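Local coordinates for protein aeromonas extracellular serine protease (Aeromonas sobria, PDB 3WQB) that cleaves peptide bonds following two basic residues, one of them lysine, as a calcium-binding serine protease of the furin subfamily and a probable virulence factor, at residues M346-S351 against I417-A422; V475-S480 against W547-T552; Q513-Q518 against V561-R566. The protein carries 1 engineered substitution. One frame throughout, in Å; residues are numbered along the deposited sequence.

Contact 1: residues M346-S351 against I417-A422; sequences MALLMS and IDVNKA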
ATOM      1  N   MET A 346     -11.866   1.277  10.348  1.00 10.54           N
ATOM      2  CA  MET A 346     -11.181   0.612  11.437  1.00 11.03           C
ATOM      3  C   MET A 346     -11.411   1.343  12.761  1.00 10.92           C
ATOM      4  O   MET A 346     -11.699   0.716  13.783  1.00 11.10           O
ATOM      5  CB  MET A 346      -9.690   0.528  11.125  1.00 11.76           C
ATOM      6  CG  MET A 346      -8.906  -0.385  12.042  1.00 13.47           C
ATOM      7  SD  MET A 346      -9.343  -2.132  11.862  1.00 13.23           S
ATOM      8  CE  MET A 346      -8.599  -2.610  10.306  1.00 13.77           C
ATOM      9  N   ALA A 347     -11.289   2.674  12.747  1.00 10.47           N
ATOM     10  CA  ALA A 347     -11.489   3.458  13.962  1.00 11.10           C
ATOM     11  C   ALA A 347     -12.924   3.315  14.476  1.00 10.82           C
ATOM     12  O   ALA A 347     -13.154   3.239  15.688  1.00 11.68           O
ATOM     13  CB  ALA A 347     -11.149   4.912  13.729  1.00 11.19           C
ATOM     14  N   LEU A 348     -13.890   3.244  13.574  1.00 10.93           N
ATOM     15  CA  LEU A 348     -15.279   3.025  13.980  1.00 10.80           C
ATOM     16  C   LEU A 348     -15.413   1.688  14.713  1.00 10.70           C
ATOM     17  O   LEU A 348     -15.963   1.612  15.818  1.00 11.20           O
ATOM     18  CB  LEU A 348     -16.231   3.078  12.777  1.00 11.17           C
ATOM     19  CG  LEU A 348     -16.380   4.453  12.117  1.00 10.63           C
ATOM     20  CD1 LEU A 348     -17.359   4.397  10.956  1.00 11.21           C
ATOM     21  CD2 LEU A 348     -16.829   5.494  13.131  1.00 11.75           C
ATOM     22  N   LEU A 349     -14.880   0.635  14.110  1.00 11.28           N
ATOM     23  CA  LEU A 349     -14.985  -0.685  14.703  1.00 11.78           C
ATOM     24  C   LEU A 349     -14.286  -0.746  16.047  1.00 11.96           C
ATOM     25  O   LEU A 349     -14.825  -1.289  17.010  1.00 12.85           O
ATOM     26  CB  LEU A 349     -14.415  -1.745  13.764  1.00 12.25           C
ATOM     27  CG  LEU A 349     -15.111  -1.903  12.418  1.00 14.12           C
ATOM     28  CD1 LEU A 349     -14.460  -3.024  11.666  1.00 15.30           C
ATOM     29  CD2 LEU A 349     -16.597  -2.132  12.550  1.00 15.65           C
ATOM     30  N   MET A 350     -13.080  -0.192  16.107  1.00 11.78           N
ATOM     31  CA  MET A 350     -12.329  -0.166  17.352  1.00 12.35           C
ATOM     32  C   MET A 350     -13.067   0.595  18.441  1.00 12.72           C
ATOM     33  O   MET A 350     -13.031   0.204  19.604  1.00 13.58           O
ATOM     34  CB  MET A 350     -10.945   0.438  17.138  1.00 12.42           C
ATOM     35  CG  MET A 350     -10.006  -0.438  16.338  1.00 11.89           C
ATOM     36  SD  MET A 350      -8.478   0.454  16.024  1.00 12.88           S
ATOM     37  CE  MET A 350      -7.463  -0.887  15.398  1.00 13.30           C
ATOM     38  N   SER A 351     -13.736   1.683  18.082  1.00 12.48           N
ATOM     39  CA  SER A 351     -14.448   2.466  19.095  1.00 12.52           C
ATOM     40  C   SER A 351     -15.658   1.718  19.645  1.00 13.04           C
ATOM     41  O   SER A 351     -15.989   1.869  20.822  1.00 14.25           O
ATOM     42  CB  SER A 351     -14.837   3.851  18.580  1.00 12.32           C
ATOM     43  OG  SER A 351     -15.892   3.818  17.629  1.00 11.86           O
ATOM     44  N   ILE A 417     -15.744  -2.326   1.805  1.00  9.14           N
ATOM     45  CA  ILE A 417     -16.067  -2.174   3.224  1.00  9.63           C
ATOM     46  C   ILE A 417     -17.560  -1.923   3.451  1.00  9.61           C
ATOM     47  O   ILE A 417     -18.174  -1.091   2.773  1.00 10.36           O
ATOM     48  CB  ILE A 417     -15.252  -1.035   3.833  1.00  9.70           C
ATOM     49  CG1 ILE A 417     -13.771  -1.427   3.867  1.00 10.96           C
ATOM     50  CG2 ILE A 417     -15.762  -0.683   5.230  1.00 11.67           C
ATOM     51  CD1 ILE A 417     -12.843  -0.322   4.352  1.00 12.83           C
ATOM     52  N   ASP A 418     -18.128  -2.648   4.412  1.00  9.85           N
ATOM     53  CA  ASP A 418     -19.508  -2.453   4.848  1.00  9.96           C
ATOM     54  C   ASP A 418     -19.446  -2.319   6.361  1.00  9.94           C
ATOM     55  O   ASP A 418     -19.443  -3.311   7.085  1.00 10.68           O
ATOM     56  CB  ASP A 418     -20.360  -3.657   4.435  1.00 10.98           C
ATOM     57  CG  ASP A 418     -21.835  -3.512   4.795  1.00 12.96           C
ATOM     58  OD1 ASP A 418     -22.176  -2.716   5.701  1.00 14.38           O
ATOM     59  OD2 ASP A 418     -22.649  -4.247   4.186  1.00 15.33           O
ATOM     60  N   VAL A 419     -19.368  -1.085   6.847  1.00 10.20           N
ATOM     61  CA  VAL A 419     -19.167  -0.855   8.279  1.00 10.71           C
ATOM     62  C   VAL A 419     -20.348  -1.365   9.106  1.00 10.80           C
ATOM     63  O   VAL A 419     -20.157  -1.971  10.175  1.00 11.27           O
ATOM     64  CB  VAL A 419     -18.918   0.645   8.579  1.00 10.87           C
ATOM     65  CG1 VAL A 419     -19.050   0.937  10.079  1.00 12.56           C
ATOM     66  CG2 VAL A 419     -17.548   1.072   8.063  1.00 11.58           C
ATOM     67  N   ASN A 420     -21.567  -1.110   8.637  1.00 10.72           N
ATOM     68  CA  ASN A 420     -22.746  -1.544   9.378  1.00 10.75           C
ATOM     69  C   ASN A 420     -22.757  -3.055   9.574  1.00 10.92           C
ATOM     70  O   ASN A 420     -23.044  -3.532  10.680  1.00 11.19           O
ATOM     71  CB  ASN A 420     -24.022  -1.159   8.637  1.00 10.76           C
ATOM     72  CG  ASN A 420     -24.248   0.332   8.555  1.00 10.80           C
ATOM     73  OD1 ASN A 420     -23.615   1.133   9.247  1.00 11.00           O
ATOM     74  ND2 ASN A 420     -25.181   0.711   7.696  1.00 11.00           N
ATOM     75  N   LYS A 421     -22.443  -3.800   8.514  1.00 11.24           N
ATOM     76  CA  LYS A 421     -22.454  -5.260   8.597  1.00 11.21           C
ATOM     77  C   LYS A 421     -21.298  -5.770   9.455  1.00 11.21           C
ATOM     78  O   LYS A 421     -21.464  -6.719  10.220  1.00 11.80           O
ATOM     79  CB  LYS A 421     -22.442  -5.898   7.209  1.00 11.35           C
ATOM     80  CG  LYS A 421     -22.694  -7.400   7.212  1.00 12.68           C
ATOM     81  CD  LYS A 421     -22.831  -7.939   5.801  1.00 16.36           C
ATOM     82  CE  LYS A 421     -22.947  -9.454   5.832  1.00 18.83           C
ATOM     83  NZ  LYS A 421     -23.156 -10.009   4.474  1.00 21.05           N
ATOM     84  N   ALA A 422     -20.138  -5.117   9.364  1.00 11.08           N
ATOM     85  CA  ALA A 422     -19.024  -5.467  10.236  1.00 11.15           C
ATOM     86  C   ALA A 422     -19.422  -5.314  11.699  1.00 11.41           C
ATOM     87  O   ALA A 422     -19.093  -6.158  12.529  1.00 11.41           O
ATOM     88  CB  ALA A 422     -17.786  -4.625   9.905  1.00 11.26           C
TER

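Contact 2: residues V475-S480 against W547-T552; sequences VQVMVS and WRLEVT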
ATOM      1  N   VAL A 475      -0.658 -16.091   3.042  1.00 10.29           N
ATOM      2  CA  VAL A 475       0.584 -16.762   2.677  1.00 11.12           C
ATOM      3  C   VAL A 475       1.553 -15.775   2.046  1.00 10.97           C
ATOM      4  O   VAL A 475       1.155 -14.917   1.239  1.00 10.83           O
ATOM      5  CB  VAL A 475       0.378 -17.998   1.735  1.00 12.06           C
ATOM      6  CG1 VAL A 475      -0.446 -19.072   2.423  1.00 13.35           C
ATOM      7  CG2 VAL A 475      -0.267 -17.609   0.427  1.00 13.52           C
ATOM      8  N   GLN A 476       2.822 -15.902   2.418  1.00 11.06           N
ATOM      9  CA  GLN A 476       3.902 -15.171   1.785  1.00 11.19           C
ATOM     10  C   GLN A 476       4.761 -16.141   1.010  1.00 11.60           C
ATOM     11  O   GLN A 476       4.973 -17.286   1.434  1.00 12.01           O
ATOM     12  CB  GLN A 476       4.766 -14.456   2.816  1.00 11.63           C
ATOM     13  CG  GLN A 476       4.049 -13.348   3.567  1.00 11.14           C
ATOM     14  CD  GLN A 476       4.849 -12.856   4.745  1.00 12.55           C
ATOM     15  OE1 GLN A 476       5.347 -13.657   5.536  1.00 13.14           O
ATOM     16  NE2 GLN A 476       4.960 -11.536   4.888  1.00 12.68           N
ATOM     17  N   VAL A 477       5.244 -15.668  -0.131  1.00 12.02           N
ATOM     18  CA  VAL A 477       6.148 -16.426  -0.982  1.00 13.21           C
ATOM     19  C   VAL A 477       7.327 -15.529  -1.342  1.00 13.12           C
ATOM     20  O   VAL A 477       7.147 -14.339  -1.629  1.00 14.85           O
ATOM     21  CB  VAL A 477       5.415 -16.917  -2.266  1.00 13.99           C
ATOM     22  CG1 VAL A 477       6.362 -17.375  -3.344  1.00 16.05           C
ATOM     23  CG2 VAL A 477       4.451 -18.038  -1.940  1.00 14.03           C
ATOM     24  N   MET A 478       8.535 -16.085  -1.307  1.00 12.62           N
ATOM     25  CA  MET A 478       9.687 -15.417  -1.913  1.00 13.23           C
ATOM     26  C   MET A 478      10.102 -16.232  -3.117  1.00 12.84           C
ATOM     27  O   MET A 478      10.053 -17.461  -3.069  1.00 13.06           O
ATOM     28  CB  MET A 478      10.847 -15.294  -0.929  1.00 13.62           C
ATOM     29  CG  MET A 478      10.569 -14.295   0.178  1.00 15.19           C
ATOM     30  SD  MET A 478      11.991 -14.072   1.250  1.00 19.35           S
ATOM     31  CE  MET A 478      12.154 -15.688   2.011  1.00 19.78           C
ATOM     32  N   VAL A 479      10.465 -15.552  -4.203  1.00 12.18           N
ATOM     33  CA  VAL A 479      10.873 -16.233  -5.446  1.00 12.28           C
ATOM     34  C   VAL A 479      12.222 -15.716  -5.931  1.00 12.02           C
ATOM     35  O   VAL A 479      12.491 -14.506  -5.903  1.00 12.12           O
ATOM     36  CB  VAL A 479       9.812 -16.091  -6.584  1.00 12.40           C
ATOM     37  CG1 VAL A 479      10.287 -16.797  -7.863  1.00 13.79           C
ATOM     38  CG2 VAL A 479       8.483 -16.669  -6.154  1.00 14.02           C
ATOM     39  N   SER A 480      13.063 -16.655  -6.360  1.00 12.03           N
ATOM     40  CA  SER A 480      14.316 -16.338  -7.036  1.00 12.64           C
ATOM     41  C   SER A 480      14.340 -17.076  -8.363  1.00 12.77           C
ATOM     42  O   SER A 480      14.077 -18.276  -8.419  1.00 13.30           O
ATOM     43  CB  SER A 480      15.518 -16.736  -6.178  1.00 13.20           C
ATOM     44  OG  SER A 480      15.517 -15.975  -4.982  1.00 14.62           O
ATOM     45  N   TRP A 547       1.455 -27.400  -1.491  1.00 11.51           N
ATOM     46  CA  TRP A 547       1.327 -26.089  -2.119  1.00 11.45           C
ATOM     47  C   TRP A 547       2.243 -26.034  -3.335  1.00 11.52           C
ATOM     48  O   TRP A 547       3.400 -26.453  -3.269  1.00 11.90           O
ATOM     49  CB  TRP A 547       1.745 -25.010  -1.130  1.00 11.62           C
ATOM     50  CG  TRP A 547       0.822 -24.836   0.036  1.00 11.15           C
ATOM     51  CD1 TRP A 547       0.743 -25.619   1.151  1.00 12.02           C
ATOM     52  CD2 TRP A 547      -0.116 -23.775   0.217  1.00 10.87           C
ATOM     53  NE1 TRP A 547      -0.216 -25.125   2.009  1.00 11.55           N
ATOM     54  CE2 TRP A 547      -0.753 -23.986   1.460  1.00 11.60           C
ATOM     55  CE3 TRP A 547      -0.487 -22.664  -0.563  1.00 11.13           C
ATOM     56  CZ2 TRP A 547      -1.754 -23.131   1.940  1.00 11.96           C
ATOM     57  CZ3 TRP A 547      -1.480 -21.819  -0.089  1.00 11.00           C
ATOM     58  CH2 TRP A 547      -2.095 -22.054   1.158  1.00 12.54           C
ATOM     59  N   ARG A 548       1.732 -25.527  -4.451  1.00 11.51           N
ATOM     60  CA  ARG A 548       2.495 -25.525  -5.692  1.00 11.77           C
ATOM     61  C   ARG A 548       2.669 -24.128  -6.272  1.00 11.28           C
ATOM     62  O   ARG A 548       1.697 -23.391  -6.439  1.00 11.72           O
ATOM     63  CB  ARG A 548       1.829 -26.448  -6.722  1.00 12.40           C
ATOM     64  CG  ARG A 548       2.542 -26.526  -8.065  1.00 13.83           C
ATOM     65  CD  ARG A 548       1.906 -27.545  -8.987  1.00 16.52           C
ATOM     66  NE  ARG A 548       0.613 -27.122  -9.525  1.00 17.53           N
ATOM     67  CZ  ARG A 548      -0.564 -27.635  -9.164  1.00 18.64           C
ATOM     68  NH1 ARG A 548      -0.621 -28.579  -8.229  1.00 19.68           N
ATOM     69  NH2 ARG A 548      -1.688 -27.190  -9.720  1.00 19.33           N
ATOM     70  N   LEU A 549       3.913 -23.767  -6.559  1.00 11.04           N
ATOM     71  CA  LEU A 549       4.207 -22.538  -7.287  1.00 11.37           C
ATOM     72  C   LEU A 549       4.294 -22.840  -8.772  1.00 11.30           C
ATOM     73  O   LEU A 549       4.903 -23.834  -9.176  1.00 12.12           O
ATOM     74  CB  LEU A 549       5.532 -21.944  -6.815  1.00 12.05           C
ATOM     75  CG  LEU A 549       5.856 -20.550  -7.356  1.00 12.79           C
ATOM     76  CD1 LEU A 549       5.019 -19.488  -6.645  1.00 14.62           C
ATOM     77  CD2 LEU A 549       7.333 -20.264  -7.205  1.00 14.50           C
ATOM     78  N   GLU A 550       3.686 -21.978  -9.580  1.00 11.48           N
ATOM     79  CA  GLU A 550       3.694 -22.142 -11.025  1.00 11.26           C
ATOM     80  C   GLU A 550       4.217 -20.866 -11.651  1.00 11.25           C
ATOM     81  O   GLU A 550       3.765 -19.783 -11.295  1.00 11.69           O
ATOM     82  CB  GLU A 550       2.276 -22.430 -11.536  1.00 11.42           C
ATOM     83  CG  GLU A 550       1.750 -23.794 -11.155  1.00 13.34           C
ATOM     84  CD  GLU A 550       0.409 -24.129 -11.778  1.00 15.28           C
ATOM     85  OE1 GLU A 550      -0.217 -23.262 -12.435  1.00 17.03           O
ATOM     86  OE2 GLU A 550      -0.020 -25.287 -11.623  1.00 16.72           O
ATOM     87  N   VAL A 551       5.175 -20.981 -12.573  1.00 11.63           N
ATOM     88  CA  VAL A 551       5.733 -19.827 -13.276  1.00 11.68           C
ATOM     89  C   VAL A 551       5.717 -20.135 -14.772  1.00 11.69           C
ATOM     90  O   VAL A 551       6.216 -21.183 -15.177  1.00 11.57           O
ATOM     91  CB  VAL A 551       7.185 -19.525 -12.828  1.00 11.99           C
ATOM     92  CG1 VAL A 551       7.771 -18.351 -13.606  1.00 13.11           C
ATOM     93  CG2 VAL A 551       7.244 -19.260 -11.323  1.00 12.70           C
ATOM     94  N   THR A 552       5.139 -19.242 -15.575  1.00 11.71           N
ATOM     95  CA  THR A 552       5.068 -19.427 -17.027  1.00 11.88           C
ATOM     96  C   THR A 552       5.493 -18.154 -17.738  1.00 11.54           C
ATOM     97  O   THR A 552       5.108 -17.059 -17.335  1.00 11.47           O
ATOM     98  CB  THR A 552       3.629 -19.756 -17.488  1.00 12.17           C
ATOM     99  OG1 THR A 552       3.065 -20.778 -16.658  1.00 13.06           O
ATOM    100  CG2 THR A 552       3.635 -20.259 -18.920  1.00 13.38           C
TER

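Contact 3: residues Q513-Q518 against V561-R566; sequences QSLDQQ and VSLLNR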
ATOM      1  N   GLN A 513      14.896  -4.074 -17.028  1.00 15.54           N
ATOM      2  CA  GLN A 513      15.942  -4.727 -17.817  1.00 15.99           C
ATOM      3  C   GLN A 513      16.071  -4.066 -19.185  1.00 16.61           C
ATOM      4  O   GLN A 513      17.187  -3.832 -19.659  1.00 17.26           O
ATOM      5  CB  GLN A 513      15.673  -6.216 -17.966  1.00 15.80           C
ATOM      6  CG  GLN A 513      15.697  -6.968 -16.652  1.00 15.73           C
ATOM      7  CD  GLN A 513      15.029  -8.331 -16.760  1.00 14.89           C
ATOM      8  OE1 GLN A 513      13.876  -8.444 -17.181  1.00 15.11           O
ATOM      9  NE2 GLN A 513      15.755  -9.368 -16.384  1.00 16.36           N
ATOM     10  N   SER A 514      14.933  -3.743 -19.793  1.00 17.17           N
ATOM     11  CA  SER A 514      14.904  -3.026 -21.061  1.00 18.45           C
ATOM     12  C   SER A 514      15.402  -1.592 -20.902  1.00 19.11           C
ATOM     13  O   SER A 514      16.155  -1.093 -21.745  1.00 19.67           O
ATOM     14  CB  SER A 514      13.502  -3.051 -21.670  1.00 18.29           C
ATOM     15  OG  SER A 514      13.145  -4.375 -22.024  1.00 18.93           O
ATOM     16  N   LEU A 515      15.004  -0.940 -19.809  1.00 19.78           N
ATOM     17  CA  LEU A 515      15.434   0.430 -19.552  1.00 20.92           C
ATOM     18  C   LEU A 515      16.948   0.493 -19.371  1.00 21.62           C
ATOM     19  O   LEU A 515      17.606   1.375 -19.927  1.00 21.96           O
ATOM     20  CB  LEU A 515      14.704   1.017 -18.340  1.00 20.91           C
ATOM     21  CG  LEU A 515      14.893   2.515 -18.081  1.00 21.81           C
ATOM     22  CD1 LEU A 515      14.395   3.371 -19.255  1.00 23.08           C
ATOM     23  CD2 LEU A 515      14.193   2.897 -16.798  1.00 22.93           C
ATOM     24  N   ASP A 516      17.494  -0.455 -18.611  1.00 22.60           N
ATOM     25  CA  ASP A 516      18.939  -0.556 -18.404  1.00 23.85           C
ATOM     26  C   ASP A 516      19.688  -0.742 -19.715  1.00 24.97           C
ATOM     27  O   ASP A 516      20.697  -0.078 -19.947  1.00 25.03           O
ATOM     28  CB  ASP A 516      19.280  -1.697 -17.444  1.00 23.80           C
ATOM     29  CG  ASP A 516      19.235  -1.275 -15.984  1.00 24.05           C
ATOM     30  OD1 ASP A 516      18.760  -0.159 -15.680  1.00 24.67           O
ATOM     31  OD2 ASP A 516      19.682  -2.076 -15.135  1.00 24.78           O
ATOM     32  N   GLN A 517      19.185  -1.626 -20.575  1.00 26.26           N
ATOM     33  CA  GLN A 517      19.811  -1.869 -21.877  1.00 27.93           C
ATOM     34  C   GLN A 517      19.835  -0.605 -22.746  1.00 28.92           C
ATOM     35  O   GLN A 517      20.866  -0.277 -23.343  1.00 29.06           O
ATOM     36  CB  GLN A 517      19.123  -3.031 -22.603  1.00 27.90           C
ATOM     37  CG  GLN A 517      19.807  -3.466 -23.906  1.00 29.29           C
ATOM     38  CD  GLN A 517      21.273  -3.828 -23.726  1.00 30.23           C
ATOM     39  OE1 GLN A 517      22.142  -3.276 -24.402  1.00 32.19           O
ATOM     40  NE2 GLN A 517      21.554  -4.756 -22.815  1.00 30.62           N
ATOM     41  N   GLN A 518      18.708   0.103 -22.801  1.00 30.15           N
ATOM     42  CA  GLN A 518      18.601   1.354 -23.557  1.00 31.36           C
ATOM     43  C   GLN A 518      19.489   2.467 -22.993  1.00 32.01           C
ATOM     44  O   GLN A 518      20.241   3.106 -23.736  1.00 32.34           O
ATOM     45  CB  GLN A 518      17.142   1.825 -23.623  1.00 31.48           C
ATOM     46  CG  GLN A 518      16.950   3.205 -24.248  1.00 32.05           C
ATOM     47  CD  GLN A 518      15.503   3.657 -24.241  1.00 32.73           C
ATOM     48  OE1 GLN A 518      14.721   3.295 -25.122  1.00 33.23           O
ATOM     49  NE2 GLN A 518      15.140   4.462 -23.246  1.00 32.97           N
ATOM     50  N   VAL A 561       6.811   0.703 -24.437  1.00 15.13           N
ATOM     51  CA  VAL A 561       6.468   1.463 -23.252  1.00 15.78           C
ATOM     52  C   VAL A 561       6.837   2.915 -23.516  1.00 15.92           C
ATOM     53  O   VAL A 561       7.936   3.202 -23.994  1.00 16.44           O
ATOM     54  CB  VAL A 561       7.237   0.928 -22.022  1.00 15.75           C
ATOM     55  CG1 VAL A 561       6.962   1.772 -20.783  1.00 16.64           C
ATOM     56  CG2 VAL A 561       6.872  -0.540 -21.762  1.00 15.87           C
ATOM     57  N   SER A 562       5.912   3.816 -23.211  1.00 16.36           N
ATOM     58  CA  SER A 562       6.129   5.249 -23.361  1.00 17.63           C
ATOM     59  C   SER A 562       6.808   5.779 -22.097  1.00 17.57           C
ATOM     60  O   SER A 562       6.345   5.521 -20.967  1.00 17.62           O
ATOM     61  CB  SER A 562       4.793   5.973 -23.590  1.00 17.79           C
ATOM     62  OG  SER A 562       4.037   5.387 -24.650  1.00 21.85           O
ATOM     63  N   LEU A 563       7.906   6.498 -22.295  1.00 17.67           N
ATOM     64  CA  LEU A 563       8.661   7.133 -21.225  1.00 18.25           C
ATOM     65  C   LEU A 563       8.538   8.646 -21.352  1.00 18.14           C
ATOM     66  O   LEU A 563       8.912   9.219 -22.381  1.00 18.80           O
ATOM     67  CB  LEU A 563      10.142   6.741 -21.295  1.00 18.84           C
ATOM     68  CG  LEU A 563      10.544   5.278 -21.473  1.00 20.76           C
ATOM     69  CD1 LEU A 563      11.999   5.194 -21.885  1.00 22.87           C
ATOM     70  CD2 LEU A 563      10.311   4.536 -20.177  1.00 21.84           C
ATOM     71  N   LEU A 564       8.009   9.291 -20.318  1.00 17.53           N
ATOM     72  CA  LEU A 564       7.894  10.751 -20.286  1.00 17.44           C
ATOM     73  C   LEU A 564       8.866  11.338 -19.288  1.00 17.76           C
ATOM     74  O   LEU A 564       8.800  11.027 -18.104  1.00 17.44           O
ATOM     75  CB  LEU A 564       6.466  11.175 -19.930  1.00 17.62           C
ATOM     76  CG  LEU A 564       6.183  12.654 -19.629  1.00 17.21           C
ATOM     77  CD1 LEU A 564       6.357  13.506 -20.885  1.00 18.23           C
ATOM     78  CD2 LEU A 564       4.777  12.821 -19.070  1.00 18.99           C
ATOM     79  N   ASN A 565       9.770  12.185 -19.769  1.00 18.31           N
ATOM     80  CA  ASN A 565      10.594  13.005 -18.894  1.00 19.57           C
ATOM     81  C   ASN A 565       9.735  14.183 -18.424  1.00 20.28           C
ATOM     82  O   ASN A 565       9.364  15.035 -19.224  1.00 20.15           O
ATOM     83  CB  ASN A 565      11.820  13.493 -19.673  1.00 19.95           C
ATOM     84  CG  ASN A 565      12.816  14.246 -18.806  1.00 21.08           C
ATOM     85  OD1 ASN A 565      12.457  15.175 -18.086  1.00 22.32           O
ATOM     86  ND2 ASN A 565      14.081  13.854 -18.890  1.00 23.91           N
ATOM     87  N   ARG A 566       9.410  14.231 -17.132  1.00 21.13           N
ATOM     88  CA  ARG A 566       8.417  15.197 -16.636  1.00 22.14           C
ATOM     89  C   ARG A 566       8.894  16.646 -16.707  1.00 23.08           C
ATOM     90  O   ARG A 566       8.089  17.567 -16.884  1.00 23.72           O
ATOM     91  CB  ARG A 566       7.984  14.854 -15.208  1.00 22.05           C
ATOM     92  CG  ARG A 566       7.290  13.508 -15.102  1.00 23.22           C
ATOM     93  CD  ARG A 566       6.876  13.209 -13.674  1.00 25.13           C
ATOM     94  NE  ARG A 566       5.606  13.845 -13.334  1.00 26.40           N
ATOM     95  CZ  ARG A 566       4.941  13.640 -12.200  1.00 28.43           C
ATOM     96  NH1 ARG A 566       5.420  12.808 -11.279  1.00 30.06           N
ATOM     97  NH2 ARG A 566       3.793  14.267 -11.987  1.00 29.21           N
TER

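Contact 1: residues M346-S351 against I417-A422
Leu349 and Leu348 of helix 335-352 meet Ala422 and Val419 of helix 419-426 in a helix-helix packing of the subtilisin-type domain. The longer helix starts near Ala336, the engineered residue at the predicted charge-relay serine position, and this contact is made at its far end. Leu349 can be followed outward. Its CB is still 5.9 Å from Ala422 CB. One bond on, Leu349 CG has come to 4.6 Å from Ala422 CB. The two methyls close the gap: Leu349 CD2 touches Ala422 CB at 3.8 Å. Leu349 CD1 approaches the same Ala422 CB at 4.1 Å. The single methyl of Ala422 thus sits against the fork of the leucine, and Leu349 CD2 also passes the backbone carbonyl Val419 O at 4.3 Å. One turn earlier on helix 419-426, Val419 has CG1 anti to the backbone N (chi1 166°), which places that branch against Leu348 CD1, 3.9 Å from CG1; the two side chains cross at about a right angle. No hydrogen bond links the segments, so the fit is apolar, and all four touching residues are buried. Val419 also packs on Ala345, and Ala422 reaches Ser368 of helix 358-368. Ser351 OG donates to Leu348 O at 2.9 Å and accepts from Gly69 N. Asp418, the N-cap of helix 419-426, also receives Asn58 ND2 at OD1, and Lys421 N bonds Asp418 OD1 at 3.0 Å, approaching from 62° above the carboxylate plane.

Contact 2: residues V475-S480 against W547-T552
Val475 leans on the six-membered ring of Trp547, presenting CG1 3.6 Å from Trp547 CH2 and 3.9 Å from CZ3 of the same ring. The methyl comes in obliquely to the ring. Phe538 meets the indole edge-to-face, and NE1 of Trp547 is hydrogen-bonded to Ala543 O, which together would limit the ring's rotation. Further along, Leu549 divides its branches between two valines: CD1 lies 4.1 Å from Val477 CG1, and CD2 lies 3.9 Å from Val479 CG2. With CG anti to the backbone N (chi1 -172°), Leu549 spreads this fork across the facing strand. The strands belong to two sheets stacked as the beta sandwich of the P-domain; their short axes run 10.5 Å apart at 44°, and alternate residues point inward. On the other side of strand 545-553, Arg548 grips Glu550 side-on with NE and NH2, both to OE2, NE at 2.9 Å from it. Glu550 OE1 in turn forms a salt bridge with Arg500, and this pair of arginines would probably keep the buried carboxylate charged. No hydrogen bond crosses between the two segments, so cohesion here rests on dispersion and the exclusion of water.

Contact 3: residues Q513-Q518 against V561-R566
Helix 512-520 lies against a beta hairpin of the P-domain, strands 559-565 and 571-576, and Leu563 is the strand residue that reaches it. Its CD1 stands 4.0 Å from Leu515 CD1 on the helix. Leu515 puts CG anti to the backbone N (chi1 -171°), which swings the end of the side chain over towards the strand even though its root does not face it; Leu515 CD2 is turned further off, 6.0 Å from Leu563 CD1. Three residues on, Gln518 extends from the same side of the helix and approaches Leu563 from the opposite direction, its CD 4.5 Å from Leu563 CD1. No hydrogen bond crosses between the segments, and the two segments meet through these side chains, the nearest CA atoms, of Leu515 and Leu563, being 9.7 Å apart. The hairpin is part of a four-stranded antiparallel sheet completed by strands 228-233 and 222-225, which fall in the peptidase S8 range, so the sheet joins the catalytic domain to the P-domain. Within it Leu563 also packs on Leu230 and Thr572, while Gln518 lies on Thr572 and Leu574 of the neighbouring strand. On the helix, Asp516 forms a salt bridge with Arg524, and Leu515 packs as well on an apolar side chain of another protein chain in the assembly.

Contact 1 belongs to the subtilisin-type part, contacts 2 and 3 to the P-domain. Contact 1 closes in sequence before the other two open; its centre is 34 Å from that of contact 2 and 43 Å from that of contact 3, which lies on the opposite side of the chain's centre. Contacts 2 and 3 interleave along the chain and come closer, with centres 28 Å and nearest atoms about 11 Å apart. Their second strands, 545-553 and 559-565, are consecutive; Asp553 and Ala555, which bind a calcium ion, follow Thr552. None of the three contacts lies at an annotated site.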